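Local atomic coordinates of 6-phospho-alpha-glucosidase (Merdibacter massiliensis, PDB entry 6VC6), a protein that probably hydrolyses 6-phospho-alpha-glucosides to release glucose 6-phosphate, using NAD and a manganese ion as cofactors in the manner of family 4 glycoside hydrolases. Residues S122-I127 against M436-K441. Numbering follows the deposited sequence.
Sequences SCVDMI and MWPELK. With NAD (nicotinamide-adenine-dinucleotide), chain G.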
# COMPACT_ATOMS: atom_id res chain seq x y z
N SER A 122 11.99 -2.35 4.48
CA SER A 122 11.61 -1.32 3.51
C SER A 122 12.31 -0.00 3.80
O SER A 122 12.70 0.71 2.86
CB SER A 122 10.09 -1.14 3.50
OG SER A 122 9.45 -2.29 3.00
N CYS A 123 12.50 0.34 5.07
CA CYS A 123 13.21 1.57 5.42
C CYS A 123 14.60 1.59 4.80
O CYS A 123 15.03 2.62 4.26
CB CYS A 123 13.30 1.72 6.94
SG CYS A 123 11.76 2.19 7.75
N VAL A 124 15.32 0.47 4.88
CA VAL A 124 16.67 0.41 4.35
C VAL A 124 16.66 0.54 2.83
O VAL A 124 17.41 1.34 2.25
CB VAL A 124 17.36 -0.89 4.79
CG1 VAL A 124 18.69 -1.08 4.06
CG2 VAL A 124 17.57 -0.90 6.30
N ASP A 125 15.79 -0.22 2.16
CA ASP A 125 15.82 -0.28 0.70
C ASP A 125 15.14 0.92 0.05
O ASP A 125 15.54 1.33 -1.04
CB ASP A 125 15.18 -1.58 0.22
CG ASP A 125 16.10 -2.78 0.35
OD1 ASP A 125 17.11 -2.68 1.09
OD2 ASP A 125 15.82 -3.82 -0.28
N MSE A 126 14.11 1.48 0.68
CA MSE A 126 13.44 2.64 0.12
C MSE A 126 14.31 3.87 0.17
O MSE A 126 14.37 4.59 -0.82
CB MSE A 126 12.12 2.93 0.81
CG MSE A 126 10.96 2.03 0.41
SE MSE A 126 10.38 2.21 -1.44
CE MSE A 126 9.91 4.09 -1.47
N ILE A 127 14.98 4.14 1.29
CA ILE A 127 15.86 5.30 1.42
C ILE A 127 17.05 5.17 0.48
O ILE A 127 17.49 6.16 -0.13
CB ILE A 127 16.29 5.46 2.89
CG1 ILE A 127 15.11 5.96 3.72
CG2 ILE A 127 17.47 6.41 3.00
CD1 ILE A 127 15.38 6.02 5.20
N MSE A 436 19.37 -7.67 6.08
CA MSE A 436 18.35 -6.83 5.47
C MSE A 436 17.84 -5.74 6.41
O MSE A 436 17.16 -4.80 5.99
CB MSE A 436 17.18 -7.69 5.00
CG MSE A 436 17.53 -8.64 3.87
SE MSE A 436 16.33 -10.17 3.78
CE MSE A 436 17.05 -11.22 5.25
N TRP A 437 18.17 -5.86 7.69
CA TRP A 437 17.78 -4.90 8.71
C TRP A 437 18.93 -3.95 9.02
O TRP A 437 20.09 -4.24 8.71
CB TRP A 437 17.38 -5.64 10.00
CG TRP A 437 15.93 -6.00 10.09
CD1 TRP A 437 15.04 -6.09 9.06
CD2 TRP A 437 15.21 -6.31 11.28
NE1 TRP A 437 13.81 -6.45 9.54
CE2 TRP A 437 13.88 -6.59 10.90
CE3 TRP A 437 15.55 -6.39 12.63
CZ2 TRP A 437 12.90 -6.94 11.83
CZ3 TRP A 437 14.58 -6.73 13.55
CH2 TRP A 437 13.26 -7.00 13.14
N PRO A 438 18.65 -2.80 9.62
CA PRO A 438 19.72 -2.03 10.24
C PRO A 438 20.20 -2.74 11.50
O PRO A 438 19.51 -3.57 12.08
CB PRO A 438 19.05 -0.69 10.58
CG PRO A 438 17.61 -1.04 10.75
CD PRO A 438 17.34 -2.13 9.75
N GLU A 439 21.43 -2.41 11.90
CA GLU A 439 21.96 -2.97 13.13
C GLU A 439 21.15 -2.46 14.32
O GLU A 439 20.72 -1.30 14.35
CB GLU A 439 23.43 -2.60 13.31
CG GLU A 439 24.35 -3.78 13.58
CD GLU A 439 25.75 -3.35 13.98
OE1 GLU A 439 25.90 -2.77 15.07
OE2 GLU A 439 26.69 -3.58 13.20
N LEU A 440 20.91 -3.34 15.29
CA LEU A 440 20.15 -3.01 16.49
C LEU A 440 21.02 -3.34 17.69
O LEU A 440 21.14 -4.50 18.09
CB LEU A 440 18.82 -3.77 16.53
CG LEU A 440 17.81 -3.45 15.43
CD1 LEU A 440 16.52 -4.22 15.65
CD2 LEU A 440 17.54 -1.95 15.37
N LYS A 441 21.63 -2.31 18.28
CA LYS A 441 22.52 -2.49 19.41
C LYS A 441 22.06 -1.68 20.62
O LYS A 441 20.96 -1.13 20.62
CB LYS A 441 23.95 -2.10 19.04
CG LYS A 441 24.59 -3.02 18.01
CD LYS A 441 24.43 -4.48 18.41
CE LYS A 441 25.45 -5.36 17.70
NZ LYS A 441 25.53 -6.71 18.32
PA NAD G . 6.69 -9.20 -5.53
O1A NAD G . 5.92 -10.00 -6.55
O2A NAD G . 7.74 -9.89 -4.68
O5B NAD G . 7.39 -7.96 -6.27
C5B NAD G . 8.44 -7.24 -5.64
C4B NAD G . 9.49 -6.87 -6.67
O4B NAD G . 10.31 -5.80 -6.18
C3B NAD G . 10.41 -8.05 -6.95
O3B NAD G . 10.49 -8.28 -8.35
C2B NAD G . 11.77 -7.63 -6.42
O2B NAD G . 12.81 -8.09 -7.29
C1B NAD G . 11.68 -6.12 -6.41
N9A NAD G . 12.56 -5.52 -5.37
C8A NAD G . 12.73 -5.96 -4.11
N7A NAD G . 13.61 -5.17 -3.44
C5A NAD G . 14.02 -4.22 -4.29
C6A NAD G . 14.95 -3.06 -4.23
N6A NAD G . 15.64 -2.76 -3.10
N1A NAD G . 15.09 -2.31 -5.35
C2A NAD G . 14.42 -2.59 -6.48
N3A NAD G . 13.56 -3.62 -6.60
C4A NAD G . 13.33 -4.46 -5.56
O3 NAD G . 5.66 -8.45 -4.55
PN NAD G . 4.15 -8.12 -4.97
O1N NAD G . 3.24 -9.11 -4.27
O2N NAD G . 4.06 -7.93 -6.47
O5D NAD G . 3.97 -6.69 -4.27
C5D NAD G . 4.51 -5.52 -4.88
C4D NAD G . 4.49 -4.40 -3.86
O4D NAD G . 3.30 -3.62 -4.01
C3D NAD G . 4.49 -4.96 -2.44
O3D NAD G . 5.46 -4.26 -1.66
C2D NAD G . 3.11 -4.64 -1.91
O2D NAD G . 3.15 -4.37 -0.51
C1D NAD G . 2.75 -3.39 -2.71
N1N NAD G . 1.32 -3.14 -2.74
C2N NAD G . 0.88 -2.05 -2.12
C3N NAD G . -0.46 -1.73 -2.09
C7N NAD G . -0.90 -0.49 -1.37
O7N NAD G . -2.08 -0.31 -1.14
N7N NAD G . 0.03 0.39 -0.99
C4N NAD G . -1.37 -2.55 -2.75
C5N NAD G . -0.89 -3.69 -3.39
C6N NAD G . 0.47 -3.96 -3.38
O HOH W 1 16.84 -4.45 2.99
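Val124, on helix 113-136, carries the direct contact with the C-terminal tail through one methyl group. Its CG2 meets CD of the Pro438 ring at 3.7 Å and lies 3.9 Å from the carbonyl oxygen O of Met436. CG1 is anti to the backbone N (chi1 171°), which puts CG2 beside that nitrogen and brings this methyl to the tail. A short branched side chain suits this shallow packing against a rigid proline ring, and Tyr398 of helix 378-400 touches both residues.

One residue on, Asp125 turns its two carboxylate oxygens to different partners. A water 2.6 Å from Asp125 OD1 and 3.0 Å from Met436 O can link the two, though other acceptors compete for its protons. OD2 accepts a hydrogen bond from the adenine amino nitrogen N6A of NAD, 3.0 Å away, with an N-H...O angle of 154°. An aspartate suits the place because both its oxygens can accept.

Across the contact, Trp437 starts away from residues 122-127, its indole packing on helix 419-432, yet its NE1 bonds Ala117 O, about two turns before Val124. The arrangement is a surface contact that docks the C-terminal tail on a helix lining the adenine end of the NAD pocket in a Rossmann-like dinucleotide-binding fold.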